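Local coordinates for acyl-coenzyme A oxidase 3 (Yarrowia lipolytica, PDB 5YS9), which oxidises acyl-CoA substrates of different chain lengths to trans-2-enoyl-CoA with FAD and molecular oxygen, releasing hydrogen peroxide in peroxisomal fatty acid beta-oxidation, at residues 162-167 with 194-199. Sequence-based numbering, arbitrary orientation.
Sequences MTELGH and TGATKW. With FAD (flavin-adenine dinucleotide), chain C.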
loop_
_atom_site.group_PDB
_atom_site.type_symbol
_atom_site.label_atom_id
_atom_site.label_comp_id
_atom_site.label_asym_id
_atom_site.label_seq_id
_atom_site.Cartn_x
_atom_site.Cartn_y
_atom_site.Cartn_z
ATOM N N MET A 162 -14.101 14.417 18.730
ATOM C CA MET A 162 -15.170 14.642 17.803
ATOM C C MET A 162 -15.664 13.316 17.291
ATOM O O MET A 162 -16.830 12.997 17.384
ATOM C CB MET A 162 -14.648 15.495 16.668
ATOM C CG MET A 162 -15.583 15.691 15.512
ATOM S SD MET A 162 -14.657 16.444 14.186
ATOM C CE MET A 162 -14.950 18.155 14.538
ATOM N N THR A 163 -14.744 12.512 16.805
ATOM C CA THR A 163 -15.099 11.254 16.198
ATOM C C THR A 163 -15.750 10.297 17.179
ATOM O O THR A 163 -15.357 10.196 18.325
ATOM C CB THR A 163 -13.885 10.608 15.536
ATOM O OG1 THR A 163 -13.426 11.463 14.501
ATOM C CG2 THR A 163 -14.251 9.306 14.936
ATOM N N GLU A 164 -16.765 9.603 16.694
ATOM C CA GLU A 164 -17.471 8.619 17.484
ATOM C C GLU A 164 -17.376 7.325 16.746
ATOM O O GLU A 164 -17.083 7.275 15.564
ATOM C CB GLU A 164 -18.955 9.001 17.689
ATOM C CG GLU A 164 -19.142 10.011 18.803
ATOM C CD GLU A 164 -20.529 10.665 18.868
ATOM O OE1 GLU A 164 -21.456 10.213 18.117
ATOM O OE2 GLU A 164 -20.663 11.668 19.657
ATOM N N LEU A 165 -17.654 6.264 17.451
ATOM C CA LEU A 165 -17.585 4.959 16.864
ATOM C C LEU A 165 -18.509 4.884 15.655
ATOM O O LEU A 165 -18.167 4.265 14.651
ATOM C CB LEU A 165 -17.930 3.923 17.961
ATOM C CG LEU A 165 -17.778 2.440 17.702
ATOM C CD1 LEU A 165 -16.341 2.031 17.433
ATOM C CD2 LEU A 165 -18.320 1.700 18.898
ATOM N N GLY A 166 -19.671 5.539 15.749
ATOM C CA GLY A 166 -20.665 5.581 14.684
ATOM C C GLY A 166 -20.552 6.721 13.679
ATOM O O GLY A 166 -21.218 6.678 12.646
ATOM N N HIS A 167 -19.817 7.772 14.012
ATOM C CA HIS A 167 -19.684 8.912 13.119
ATOM C C HIS A 167 -18.291 9.483 12.965
ATOM O O HIS A 167 -17.681 9.890 13.925
ATOM C CB HIS A 167 -20.655 10.003 13.538
ATOM C CG HIS A 167 -22.080 9.628 13.328
ATOM N ND1 HIS A 167 -22.727 9.823 12.135
ATOM C CD2 HIS A 167 -22.969 9.026 14.143
ATOM C CE1 HIS A 167 -23.960 9.375 12.227
ATOM N NE2 HIS A 167 -24.131 8.886 13.435
ATOM N N THR A 194 -23.534 2.948 23.186
ATOM C CA THR A 194 -22.110 2.695 23.042
ATOM C C THR A 194 -21.604 2.981 21.631
ATOM O O THR A 194 -20.424 3.133 21.407
ATOM C CB THR A 194 -21.645 1.338 23.640
ATOM O OG1 THR A 194 -20.954 0.567 22.663
ATOM C CG2 THR A 194 -22.772 0.540 24.199
ATOM N N GLY A 195 -22.529 3.069 20.693
ATOM C CA GLY A 195 -22.246 3.495 19.342
ATOM C C GLY A 195 -21.712 4.914 19.289
ATOM O O GLY A 195 -20.960 5.264 18.407
ATOM N N ALA A 196 -22.135 5.743 20.221
ATOM C CA ALA A 196 -21.743 7.136 20.238
ATOM C C ALA A 196 -20.509 7.341 21.092
ATOM O O ALA A 196 -20.169 8.450 21.441
ATOM C CB ALA A 196 -22.883 8.015 20.709
ATOM N N THR A 197 -19.858 6.253 21.459
ATOM C CA THR A 197 -18.621 6.347 22.199
ATOM C C THR A 197 -17.614 7.096 21.351
ATOM O O THR A 197 -17.411 6.768 20.197
ATOM C CB THR A 197 -18.057 4.941 22.488
ATOM O OG1 THR A 197 -18.943 4.229 23.345
ATOM C CG2 THR A 197 -16.721 5.008 23.147
ATOM N N LYS A 198 -16.962 8.084 21.939
ATOM C CA LYS A 198 -15.871 8.759 21.285
ATOM C C LYS A 198 -14.781 7.712 20.954
ATOM O O LYS A 198 -14.618 6.687 21.702
ATOM C CB LYS A 198 -15.299 9.900 22.113
ATOM C CG LYS A 198 -16.251 11.027 22.434
ATOM C CD LYS A 198 -16.835 11.665 21.175
ATOM C CE LYS A 198 -17.585 12.967 21.448
ATOM N NZ LYS A 198 -18.247 13.521 20.227
ATOM N N TRP A 199 -14.128 7.938 19.805
ATOM C CA TRP A 199 -13.266 6.946 19.208
ATOM C C TRP A 199 -12.151 7.599 18.463
ATOM O O TRP A 199 -12.335 8.653 17.889
ATOM C CB TRP A 199 -14.056 6.027 18.250
ATOM C CG TRP A 199 -13.444 4.622 18.200
ATOM C CD1 TRP A 199 -12.533 4.152 17.295
ATOM C CD2 TRP A 199 -13.640 3.561 19.134
ATOM N NE1 TRP A 199 -12.156 2.861 17.608
ATOM C CE2 TRP A 199 -12.846 2.468 18.720
ATOM C CE3 TRP A 199 -14.427 3.412 20.271
ATOM C CZ2 TRP A 199 -12.839 1.240 19.400
ATOM C CZ3 TRP A 199 -14.401 2.173 20.961
ATOM C CH2 TRP A 199 -13.620 1.124 20.518
HETATM P PA FAD C . -16.744 7.157 7.708
HETATM O O1A FAD C . -17.869 6.382 8.278
HETATM O O2A FAD C . -16.866 8.617 7.501
HETATM O O5B FAD C . -16.469 6.526 6.285
HETATM C C5B FAD C . -16.139 5.152 6.169
HETATM C C4B FAD C . -16.014 4.746 4.715
HETATM O O4B FAD C . -17.248 4.981 4.047
HETATM C C3B FAD C . -14.973 5.579 4.017
HETATM O O3B FAD C . -14.249 4.768 3.113
HETATM C C2B FAD C . -15.755 6.559 3.199
HETATM O O2B FAD C . -15.093 6.769 1.967
HETATM C C1B FAD C . -17.088 5.892 2.977
HETATM N N9A FAD C . -18.112 6.953 2.961
HETATM C C8A FAD C . -18.525 7.695 3.996
HETATM N N7A FAD C . -19.449 8.586 3.602
HETATM C C5A FAD C . -19.635 8.422 2.294
HETATM C C6A FAD C . -20.470 9.038 1.253
HETATM N N6A FAD C . -21.321 10.036 1.541
HETATM N N1A FAD C . -20.350 8.567 0.003
HETATM C C2A FAD C . -19.507 7.576 -0.302
HETATM N N3A FAD C . -18.724 6.977 0.589
HETATM C C4A FAD C . -18.746 7.348 1.874
HETATM N N1 FAD C . -10.769 11.979 15.355
HETATM C C2 FAD C . -10.757 12.938 16.292
HETATM O O2 FAD C . -11.752 13.643 16.441
HETATM N N3 FAD C . -9.716 13.178 17.074
HETATM C C4 FAD C . -8.607 12.478 16.984
HETATM O O4 FAD C . -7.667 12.720 17.727
HETATM C C4X FAD C . -8.532 11.407 15.990
HETATM N N5 FAD C . -7.440 10.666 15.861
HETATM C C5X FAD C . -7.404 9.688 14.954
HETATM C C6 FAD C . -6.257 8.941 14.863
HETATM C C7 FAD C . -6.171 7.925 13.953
HETATM C C7M FAD C . -4.895 7.140 13.875
HETATM C C8 FAD C . -7.319 7.638 13.067
HETATM C C8M FAD C . -7.246 6.536 12.056
HETATM C C9 FAD C . -8.471 8.392 13.149
HETATM C C9A FAD C . -8.558 9.410 14.068
HETATM N N10 FAD C . -9.715 10.192 14.175
HETATM C C10 FAD C . -9.717 11.188 15.154
HETATM C "C1'" FAD C . -10.896 9.943 13.350
HETATM C "C2'" FAD C . -10.816 10.384 11.900
HETATM O "O2'" FAD C . -10.887 11.799 11.868
HETATM C "C3'" FAD C . -11.992 9.766 11.145
HETATM O "O3'" FAD C . -11.763 8.369 11.127
HETATM C "C4'" FAD C . -12.238 10.199 9.700
HETATM O "O4'" FAD C . -12.300 11.611 9.551
HETATM C "C5'" FAD C . -13.577 9.695 9.217
HETATM O "O5'" FAD C . -13.567 8.286 9.165
HETATM P P FAD C . -14.759 7.417 9.736
HETATM O O1P FAD C . -14.149 6.344 10.550
HETATM O O2P FAD C . -15.771 8.328 10.322
HETATM O O3P FAD C . -15.368 6.762 8.428
#
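The flavin-binding loop of the acyl-CoA dehydrogenase-type middle domain, residues 162-167, meets 194-199, where the backbones form a single beta bridge between E164 and K198. W199 N donates to T163 O (3.0 Å) and L165 N to T197 O (2.8 Å). Threonine suits position T163 through its hydroxyl, OG1, which donates to N1 of the flavin at 2.8 Å; its backbone N donates to flavin O2 as well. From the bridge, the K198 side chain bends at chi2 (-58°) and brings NZ to M162 O at 3.2 Å and to E164 OE2 at 3.1 Å, a salt bridge on the anti side of the carboxylate; F214 O also accepts from NZ, and T176 OG1 bonds OE2. Lysine's long cationic chain thus serves two carbonyls and the matching charge of E164. A methionine in place of K198 would probably leave the buried E164 carboxylate without its counter-charge and M162 O without this donor. L165, its CG anti to the backbone N (chi1 -172°), sets CD1 over the indole face of W199, 3.6 Å from the six-ring centroid, a CH-pi contact suited to a branched aliphatic chain. K198 pairs by its backbone with I264 of strand 262-272, strand 210-219 borders its side chain, and H433 of the second subunit meets W199 edge-to-face.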